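Local coordinates for protein PES4 (Saccharomyces cerevisiae, PDB 6EXX), which probably binds RNA, with mRNA 3'-untranslated regions, poly(A) and poly(U) as likely targets, and is represented here by its fourth RNA recognition motif (RRM), at residues D36-D39 / T44-G47; I49-F54 / T58-F63; F63-L68 / V74-E79. One frame throughout, in Å; residues are numbered along the deposited sequence.

Interaction 1 of 3, residues D36-D39 / T44-G47; sequences DGYD and TYSG
Ser46 O is gripped from the neighbouring strand by two successive backbone amides: Gly37 N at 3.0 Å makes the sounder bond, while Asp36 N, also 3.0 Å from Ser46 O, adds a weak one. Two residues facing one make a classic beta bulge, a local exception within an otherwise regular antiparallel pairing. The register continues past it: Ser46 N bonds back to Gly37 O from above that carbonyl's plane, and Asp39 N reaches Thr44 O at 2.8 Å, almost straight (170° at the hydrogen) and nearly along the C=O axis. Side chains knit the bulge as well. Ser46 OG lies 3.6 Å from Gly37 CA, so there is little room beside it for a side chain at Gly37. A water ties Asp36 OD1 to Ser46 OG, 2.8 Å from each; Asp36 OD2 turns instead to Gln34. Where the strands pair as Tyr38 with Tyr45, a non-hydrogen-bonded pair, the two rings meet on the other face of the sheet from Ser46. They form an edge-to-face stack with planes at 59°, the CD1 corner of Tyr38 standing over the centre of the Tyr45 ring, 3.6 Å from Tyr45 CZ. Tyr38 holds CG anti to its backbone N (chi1 -180°), whereas Tyr45 sets CG beside its own N, which turns an edge of one ring to the face of the other. Beyond them Asp39 and Thr44 both bond Ser42 in the connecting loop. This is a bulged beta hairpin joining an outer strand of the RRM fold, 32-39, to strand 44-51, the usual place of the RNP1 sequence.

Interaction 2 of 3, residues I49-F54 / T58-F63; sequences IKFRNF and TRIFNF
The chain leaves strand 44-51 at Phe51, turns through Arg52 and Asn53, and enters helix 54-64, so that the CA atoms of Phe54 and Thr58 lie 5.9 Å apart, one helical turn, while those of Ile49 and Ile60 stand 9.3 Å apart across the core. It is the second strand-to-helix connection of the RRM's beta-alpha-beta-beta-alpha-beta fold, and it illustrates how such a helix is laid against its sheet. Ile49 and Phe51 both point from the strand toward the helix, and Ile60 points back at them. The far corner of the Phe51 ring does most of the touching: its CZ comes 3.7 Å from Ile60 CB, and its CE1 reaches Ile60 CG1 at 3.8 Å, the two side chains meeting at a slant. Ile49 meets the other branch, its CD1 4.2 Å from Ile60 CG2, with the chains at about a right angle. Ile49 CG2 also lies over one face of the Phe51 ring, toward its rim, which probably restricts the turning of that ring. At the helix start Asn53 is the N-cap, its OD1 accepting from Asp56 N, and the Phe54 ring swings out to meet Trp78. Thr58 OG1 sits over a face of the Phe54 ring, 3.6 Å from CE2. With OG1 beside its own amide nitrogen (chi1 -71°), Thr58 folds its hydroxyl back along the helix, and Phe54 O takes two hydrogen bonds: one from Thr58 N at 2.9 Å, the other from Thr58 OG1 at 2.8 Å, arriving from opposite faces of the carbonyl plane.

Interaction 3 of 3, residues F63-L68 / V74-E79; sequences FLNNRL and VTTSWE
Asn65 and Thr76 meet at about a right angle, the hydroxyl of Thr76 donating to Asn65 OD1 over an OG1-to-OD1 distance of 2.6 Å and arriving from above the amide plane. Each is set for this by its first torsion: Asn65 throws CG away from its amide nitrogen (chi1 -170°), and Thr76 tucks OG1 between its own N and carbonyl carbon (chi1 64°). Thr76 CG2 meanwhile packs 3.9 Å from Asn65 CA. One water, 2.7 Å from Asn65 OD1, also donates to Asn66 OD1 and accepts from Thr76 N. With an alanine here instead of Thr76, Asn65 OD1 would probably keep its water but lose its hydroxyl donor, leaving the amide freer to turn. Val74 points into the bend, its CB 3.4 Å from Leu64 O and its CG1 alongside Leu64 CB; the Leu64 side chain also packs on Leu19 and Leu22 of helix 16-25. Two backbone bonds clasp the bend to the strand: Asn66 N gives to Val74 O at 3.0 Å, and Val74 N gives to Arg67 O at 2.8 Å, nearly straight at 171°. Arg67 folds back over Phe63, its guanidinium lying against the ring face in a cation-pi pair, with NH1 over the ring centre and bonded to Phe63 O at 2.9 Å. Between them Leu64 to Arg67 form a type II beta turn, Asn66 with positive phi. The whole is the exit from the second RRM helix, pinned to the final strand, 72-78, which the chain reaches through the short edge strand 68-69.

The three contacts follow in series along the chain, within one RRM domain. Interaction 1 is a hairpin; interaction 2 continues strand 44-51 into helix 54-64, its centre about 19 Å from the first and on the opposite side of the chain's centre. Interaction 3 brings the end of that helix to strand 72-78, with centres about 10 Å from interaction 2 and 14 Å from interaction 1. Interactions 2 and 3 share Phe63 and touch where Phe61 and Phe54 pack on Trp78. Strand 44-51 ties the hairpin to helix 54-64, which lies against the sheet from first turn to exit, consistent with the compact RRM fold whose sheet, in the family, usually meets RNA.

Interaction 1 of 3, residues D36-D39 / T44-G47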
loop_
_atom_site.group_PDB
_atom_site.type_symbol
_atom_site.label_atom_id
_atom_site.label_comp_id
_atom_site.label_asym_id
_atom_site.label_seq_id
_atom_site.Cartn_x
_atom_site.Cartn_y
_atom_site.Cartn_z
ATOM N N ASP A 36 0.429 3.183 9.649
ATOM C CA ASP A 36 0.228 3.401 11.075
ATOM C C ASP A 36 0.909 2.382 11.974
ATOM O O ASP A 36 0.705 2.410 13.183
ATOM C CB ASP A 36 -1.285 3.420 11.387
ATOM C CG ASP A 36 -2.008 2.145 10.934
ATOM O OD1 ASP A 36 -1.342 1.191 10.495
ATOM O OD2 ASP A 36 -3.257 2.092 11.040
ATOM N N GLY A 37 1.711 1.493 11.410
ATOM C CA GLY A 37 2.383 0.482 12.201
ATOM C C GLY A 37 3.845 0.365 11.853
ATOM O O GLY A 37 4.236 0.605 10.721
ATOM N N TYR A 38 4.637 -0.011 12.845
ATOM C CA TYR A 38 6.046 -0.309 12.659
ATOM C C TYR A 38 6.379 -1.581 13.417
ATOM O O TYR A 38 6.019 -1.735 14.581
ATOM C CB TYR A 38 6.926 0.836 13.152
ATOM C CG TYR A 38 8.399 0.573 12.969
ATOM C CD1 TYR A 38 8.993 0.663 11.717
ATOM C CD2 TYR A 38 9.197 0.225 14.049
ATOM C CE1 TYR A 38 10.345 0.424 11.555
ATOM C CE2 TYR A 38 10.547 -0.021 13.891
ATOM C CZ TYR A 38 11.113 0.079 12.645
ATOM O OH TYR A 38 12.460 -0.162 12.485
ATOM N N ASP A 39 7.085 -2.482 12.756
ATOM C CA ASP A 39 7.476 -3.748 13.331
ATOM C C ASP A 39 8.962 -3.724 13.614
ATOM O O ASP A 39 9.770 -3.741 12.691
ATOM C CB ASP A 39 7.153 -4.872 12.350
ATOM C CG ASP A 39 7.504 -6.231 12.897
ATOM O OD1 ASP A 39 7.031 -6.559 14.004
ATOM O OD2 ASP A 39 8.255 -6.968 12.235
ATOM N N THR A 44 10.164 -2.816 9.445
ATOM C CA THR A 44 9.283 -2.455 8.345
ATOM C C THR A 44 7.980 -1.903 8.875
ATOM O O THR A 44 7.626 -2.099 10.048
ATOM C CB THR A 44 8.963 -3.656 7.428
ATOM O OG1 THR A 44 8.296 -4.675 8.179
ATOM C CG2 THR A 44 10.220 -4.227 6.781
ATOM N N TYR A 45 7.275 -1.211 7.987
ATOM C CA TYR A 45 6.026 -0.544 8.305
ATOM C C TYR A 45 4.827 -1.312 7.761
ATOM O O TYR A 45 4.950 -2.209 6.928
ATOM C CB TYR A 45 6.030 0.869 7.719
ATOM C CG TYR A 45 7.017 1.815 8.363
ATOM C CD1 TYR A 45 8.348 1.873 7.965
ATOM C CD2 TYR A 45 6.607 2.666 9.363
ATOM C CE1 TYR A 45 9.243 2.758 8.566
ATOM C CE2 TYR A 45 7.478 3.548 9.967
ATOM C CZ TYR A 45 8.800 3.592 9.567
ATOM O OH TYR A 45 9.638 4.483 10.178
ATOM N N SER A 46 3.662 -0.919 8.255
ATOM C CA SER A 46 2.412 -1.515 7.822
ATOM C C SER A 46 1.294 -0.489 7.870
ATOM O O SER A 46 1.400 0.532 8.543
ATOM C CB SER A 46 2.060 -2.708 8.698
ATOM O OG SER A 46 1.958 -2.326 10.049
ATOM N N GLY A 47 0.223 -0.774 7.149
ATOM C CA GLY A 47 -0.920 0.102 7.113
ATOM C C GLY A 47 -1.892 -0.367 6.062
ATOM O O GLY A 47 -2.009 -1.573 5.806
HETATM O O HOH W 1 -0.533 -1.423 10.831
#

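Interaction 2 of 3, residues I49-F54 / T58-F63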
loop_
_atom_site.group_PDB
_atom_site.type_symbol
_atom_site.label_atom_id
_atom_site.label_comp_id
_atom_site.label_asym_id
_atom_site.label_seq_id
_atom_site.Cartn_x
_atom_site.Cartn_y
_atom_site.Cartn_z
ATOM N N ILE A 49 -4.453 1.048 2.379
ATOM C CA ILE A 49 -5.053 2.044 1.516
ATOM C C ILE A 49 -6.510 1.651 1.346
ATOM O O ILE A 49 -6.820 0.523 0.940
ATOM C CB ILE A 49 -4.379 2.147 0.132
ATOM C CG1 ILE A 49 -2.864 2.361 0.274
ATOM C CG2 ILE A 49 -5.038 3.268 -0.656
ATOM C CD1 ILE A 49 -2.117 2.246 -1.050
ATOM N N LYS A 50 -7.404 2.585 1.660
ATOM C CA LYS A 50 -8.836 2.367 1.525
ATOM C C LYS A 50 -9.276 3.030 0.237
ATOM O O LYS A 50 -9.154 4.245 0.093
ATOM C CB LYS A 50 -9.607 2.964 2.698
ATOM C CG LYS A 50 -11.095 2.631 2.660
ATOM C CD LYS A 50 -11.944 3.488 3.588
ATOM C CE LYS A 50 -11.503 3.430 5.022
ATOM N NZ LYS A 50 -12.409 4.272 5.848
ATOM N N PHE A 51 -9.774 2.218 -0.689
ATOM C CA PHE A 51 -10.209 2.683 -2.000
ATOM C C PHE A 51 -11.728 2.786 -2.093
ATOM O O PHE A 51 -12.463 2.124 -1.358
ATOM C CB PHE A 51 -9.717 1.729 -3.088
ATOM C CG PHE A 51 -8.223 1.650 -3.196
ATOM C CD1 PHE A 51 -7.525 2.578 -3.953
ATOM C CD2 PHE A 51 -7.519 0.645 -2.558
ATOM C CE1 PHE A 51 -6.159 2.496 -4.073
ATOM C CE2 PHE A 51 -6.151 0.571 -2.678
ATOM C CZ PHE A 51 -5.474 1.497 -3.428
ATOM N N ARG A 52 -12.187 3.613 -3.025
ATOM C CA ARG A 52 -13.608 3.805 -3.255
ATOM C C ARG A 52 -14.292 2.587 -3.859
ATOM O O ARG A 52 -15.497 2.416 -3.690
ATOM C CB ARG A 52 -13.816 5.006 -4.172
ATOM C CG ARG A 52 -13.280 6.293 -3.611
ATOM C CD ARG A 52 -13.147 7.359 -4.689
ATOM N NE ARG A 52 -12.587 8.594 -4.149
ATOM C CZ ARG A 52 -13.299 9.557 -3.576
ATOM N NH1 ARG A 52 -14.616 9.447 -3.462
ATOM N NH2 ARG A 52 -12.690 10.637 -3.117
ATOM N N ASN A 53 -13.537 1.761 -4.572
ATOM C CA ASN A 53 -14.106 0.600 -5.233
ATOM C C ASN A 53 -13.005 -0.400 -5.555
ATOM O O ASN A 53 -11.810 -0.110 -5.412
ATOM C CB ASN A 53 -14.876 1.005 -6.496
ATOM C CG ASN A 53 -14.062 1.875 -7.418
ATOM O OD1 ASN A 53 -12.979 1.488 -7.858
ATOM N ND2 ASN A 53 -14.576 3.065 -7.714
ATOM N N PHE A 54 -13.412 -1.584 -5.987
ATOM C CA PHE A 54 -12.479 -2.667 -6.237
ATOM C C PHE A 54 -11.648 -2.394 -7.484
ATOM O O PHE A 54 -10.518 -2.845 -7.581
ATOM C CB PHE A 54 -13.241 -3.985 -6.374
ATOM C CG PHE A 54 -12.357 -5.193 -6.364
ATOM C CD1 PHE A 54 -11.598 -5.509 -5.245
ATOM C CD2 PHE A 54 -12.275 -6.012 -7.475
ATOM C CE1 PHE A 54 -10.781 -6.623 -5.234
ATOM C CE2 PHE A 54 -11.467 -7.138 -7.468
ATOM C CZ PHE A 54 -10.715 -7.441 -6.348
ATOM N N THR A 58 -7.662 -2.678 -7.445
ATOM C CA THR A 58 -7.032 -3.651 -8.328
ATOM C C THR A 58 -5.737 -3.116 -8.928
ATOM O O THR A 58 -4.727 -3.817 -8.964
ATOM C CB THR A 58 -8.019 -4.014 -9.461
ATOM O OG1 THR A 58 -9.088 -4.795 -8.926
ATOM C CG2 THR A 58 -7.351 -4.795 -10.576
ATOM N N ARG A 59 -5.780 -1.892 -9.442
ATOM C CA ARG A 59 -4.620 -1.376 -10.144
ATOM C C ARG A 59 -3.424 -1.202 -9.211
ATOM O O ARG A 59 -2.283 -1.510 -9.576
ATOM C CB ARG A 59 -4.962 -0.072 -10.865
ATOM C CG ARG A 59 -6.152 -0.216 -11.809
ATOM C CD ARG A 59 -6.062 0.647 -13.060
ATOM N NE ARG A 59 -6.209 2.074 -12.784
ATOM C CZ ARG A 59 -7.366 2.689 -12.545
ATOM N NH1 ARG A 59 -8.509 2.013 -12.513
ATOM N NH2 ARG A 59 -7.373 3.997 -12.328
ATOM N N ILE A 60 -3.674 -0.732 -7.996
ATOM C CA ILE A 60 -2.599 -0.541 -7.035
ATOM C C ILE A 60 -2.129 -1.884 -6.449
ATOM O O ILE A 60 -0.929 -2.105 -6.277
ATOM C CB ILE A 60 -3.022 0.464 -5.940
ATOM C CG1 ILE A 60 -3.388 1.820 -6.564
ATOM C CG2 ILE A 60 -1.936 0.612 -4.896
ATOM C CD1 ILE A 60 -2.291 2.446 -7.392
ATOM N N PHE A 61 -3.056 -2.796 -6.179
ATOM C CA PHE A 61 -2.691 -4.142 -5.779
ATOM C C PHE A 61 -1.747 -4.776 -6.793
ATOM O O PHE A 61 -0.731 -5.372 -6.441
ATOM C CB PHE A 61 -3.928 -5.020 -5.631
ATOM C CG PHE A 61 -3.606 -6.452 -5.364
ATOM C CD1 PHE A 61 -3.358 -6.894 -4.084
ATOM C CD2 PHE A 61 -3.522 -7.363 -6.397
ATOM C CE1 PHE A 61 -3.048 -8.214 -3.834
ATOM C CE2 PHE A 61 -3.210 -8.680 -6.144
ATOM C CZ PHE A 61 -2.981 -9.103 -4.864
ATOM N N ASN A 62 -2.078 -4.662 -8.069
ATOM C CA ASN A 62 -1.257 -5.285 -9.093
ATOM C C ASN A 62 0.170 -4.750 -9.057
ATOM O O ASN A 62 1.123 -5.507 -9.230
ATOM C CB ASN A 62 -1.863 -5.067 -10.485
ATOM C CG ASN A 62 -3.081 -5.918 -10.745
ATOM O OD1 ASN A 62 -3.299 -6.939 -10.099
ATOM N ND2 ASN A 62 -3.860 -5.525 -11.738
ATOM N N PHE A 63 0.310 -3.447 -8.851
ATOM C CA PHE A 63 1.620 -2.824 -8.814
ATOM C C PHE A 63 2.433 -3.244 -7.585
ATOM O O PHE A 63 3.640 -3.472 -7.670
ATOM C CB PHE A 63 1.461 -1.300 -8.846
ATOM C CG PHE A 63 2.762 -0.562 -8.971
ATOM C CD1 PHE A 63 3.501 -0.248 -7.846
ATOM C CD2 PHE A 63 3.247 -0.179 -10.207
ATOM C CE1 PHE A 63 4.706 0.431 -7.950
ATOM C CE2 PHE A 63 4.448 0.509 -10.311
ATOM C CZ PHE A 63 5.169 0.802 -9.178
#

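Interaction 3 of 3, residues F63-L68 / V74-E79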
loop_
_atom_site.group_PDB
_atom_site.type_symbol
_atom_site.label_atom_id
_atom_site.label_comp_id
_atom_site.label_asym_id
_atom_site.label_seq_id
_atom_site.Cartn_x
_atom_site.Cartn_y
_atom_site.Cartn_z
ATOM N N PHE A 63 0.310 -3.447 -8.851
ATOM C CA PHE A 63 1.620 -2.824 -8.814
ATOM C C PHE A 63 2.433 -3.244 -7.585
ATOM O O PHE A 63 3.640 -3.472 -7.670
ATOM C CB PHE A 63 1.461 -1.300 -8.846
ATOM C CG PHE A 63 2.762 -0.562 -8.971
ATOM C CD1 PHE A 63 3.501 -0.248 -7.846
ATOM C CD2 PHE A 63 3.247 -0.179 -10.207
ATOM C CE1 PHE A 63 4.706 0.431 -7.950
ATOM C CE2 PHE A 63 4.448 0.509 -10.311
ATOM C CZ PHE A 63 5.169 0.802 -9.178
ATOM N N LEU A 64 1.771 -3.313 -6.435
ATOM C CA LEU A 64 2.466 -3.527 -5.172
ATOM C C LEU A 64 2.666 -4.973 -4.783
ATOM O O LEU A 64 3.605 -5.273 -4.060
ATOM C CB LEU A 64 1.730 -2.838 -4.032
ATOM C CG LEU A 64 1.802 -1.315 -4.021
ATOM C CD1 LEU A 64 0.881 -0.764 -2.951
ATOM C CD2 LEU A 64 3.227 -0.819 -3.818
ATOM N N ASN A 65 1.789 -5.866 -5.214
ATOM C CA ASN A 65 1.813 -7.206 -4.671
ATOM C C ASN A 65 3.115 -7.938 -5.004
ATOM O O ASN A 65 3.437 -8.153 -6.171
ATOM C CB ASN A 65 0.614 -7.986 -5.175
ATOM C CG ASN A 65 0.458 -9.290 -4.467
ATOM O OD1 ASN A 65 0.512 -9.341 -3.239
ATOM N ND2 ASN A 65 0.285 -10.363 -5.224
ATOM N N ASN A 66 3.876 -8.289 -3.968
ATOM C CA ASN A 66 5.172 -8.947 -4.105
ATOM C C ASN A 66 6.237 -8.127 -4.806
ATOM O O ASN A 66 7.222 -8.686 -5.272
ATOM C CB ASN A 66 5.032 -10.318 -4.747
ATOM C CG ASN A 66 4.182 -11.234 -3.922
ATOM O OD1 ASN A 66 4.252 -11.231 -2.690
ATOM N ND2 ASN A 66 3.355 -12.011 -4.585
ATOM N N ARG A 67 6.059 -6.809 -4.818
ATOM C CA ARG A 67 7.066 -5.916 -5.378
ATOM C C ARG A 67 8.198 -5.707 -4.374
ATOM O O ARG A 67 7.945 -5.480 -3.192
ATOM C CB ARG A 67 6.450 -4.571 -5.740
ATOM C CG ARG A 67 7.318 -3.712 -6.623
ATOM C CD ARG A 67 6.722 -2.340 -6.850
ATOM N NE ARG A 67 7.305 -1.729 -8.032
ATOM C CZ ARG A 67 6.867 -1.943 -9.268
ATOM N NH1 ARG A 67 5.771 -2.665 -9.488
ATOM N NH2 ARG A 67 7.505 -1.378 -10.285
ATOM N N LEU A 68 9.440 -5.740 -4.854
ATOM C CA LEU A 68 10.573 -5.433 -4.001
ATOM C C LEU A 68 10.766 -3.923 -3.976
ATOM O O LEU A 68 10.954 -3.286 -5.014
ATOM C CB LEU A 68 11.832 -6.096 -4.540
ATOM C CG LEU A 68 13.132 -5.758 -3.804
ATOM C CD1 LEU A 68 13.132 -6.341 -2.411
ATOM C CD2 LEU A 68 14.310 -6.271 -4.597
ATOM N N VAL A 74 6.949 -6.217 -0.664
ATOM C CA VAL A 74 5.673 -5.735 -0.174
ATOM C C VAL A 74 4.680 -6.872 -0.107
ATOM O O VAL A 74 4.481 -7.608 -1.076
ATOM C CB VAL A 74 5.126 -4.623 -1.070
ATOM C CG1 VAL A 74 3.732 -4.192 -0.621
ATOM C CG2 VAL A 74 6.090 -3.454 -1.085
ATOM N N THR A 75 4.047 -6.987 1.050
ATOM C CA THR A 75 3.139 -8.066 1.321
ATOM C C THR A 75 1.749 -7.483 1.546
ATOM O O THR A 75 1.572 -6.483 2.240
ATOM C CB THR A 75 3.721 -8.859 2.483
ATOM O OG1 THR A 75 5.031 -9.328 2.104
ATOM C CG2 THR A 75 2.841 -10.019 2.843
ATOM N N THR A 76 0.773 -8.089 0.894
ATOM C CA THR A 76 -0.559 -7.533 0.843
ATOM C C THR A 76 -1.599 -8.489 1.379
ATOM O O THR A 76 -1.402 -9.712 1.411
ATOM C CB THR A 76 -0.963 -7.275 -0.603
ATOM O OG1 THR A 76 -1.017 -8.533 -1.297
ATOM C CG2 THR A 76 0.028 -6.326 -1.282
ATOM N N SER A 77 -2.733 -7.917 1.771
ATOM C CA SER A 77 -3.949 -8.696 1.955
ATOM C C SER A 77 -5.175 -7.874 1.582
ATOM O O SER A 77 -5.280 -6.698 1.932
ATOM C CB SER A 77 -4.118 -9.188 3.401
ATOM O OG SER A 77 -5.241 -10.061 3.495
ATOM N N TRP A 78 -6.129 -8.514 0.911
ATOM C CA TRP A 78 -7.501 -8.003 0.816
ATOM C C TRP A 78 -8.266 -8.278 2.099
ATOM O O TRP A 78 -7.886 -9.140 2.890
ATOM C CB TRP A 78 -8.250 -8.678 -0.323
ATOM C CG TRP A 78 -7.697 -8.387 -1.670
ATOM C CD1 TRP A 78 -7.036 -9.251 -2.494
ATOM C CD2 TRP A 78 -7.739 -7.128 -2.352
ATOM N NE1 TRP A 78 -6.676 -8.609 -3.658
ATOM C CE2 TRP A 78 -7.101 -7.307 -3.598
ATOM C CE3 TRP A 78 -8.267 -5.873 -2.035
ATOM C CZ2 TRP A 78 -6.965 -6.278 -4.521
ATOM C CZ3 TRP A 78 -8.147 -4.859 -2.958
ATOM C CH2 TRP A 78 -7.491 -5.063 -4.185
ATOM N N GLU A 79 -9.383 -7.580 2.268
ATOM C CA GLU A 79 -10.176 -7.684 3.481
ATOM C C GLU A 79 -11.356 -8.641 3.317
ATOM O O GLU A 79 -12.178 -8.492 2.411
ATOM C CB GLU A 79 -10.665 -6.297 3.896
ATOM C CG GLU A 79 -11.314 -6.256 5.255
ATOM C CD GLU A 79 -11.324 -4.863 5.842
ATOM O OE1 GLU A 79 -11.613 -3.902 5.097
ATOM O OE2 GLU A 79 -11.036 -4.730 7.049
HETATM O O HOH W 2 1.721 -10.283 -0.985
HETATM O O HOH W 3 4.997 -11.395 -0.185
#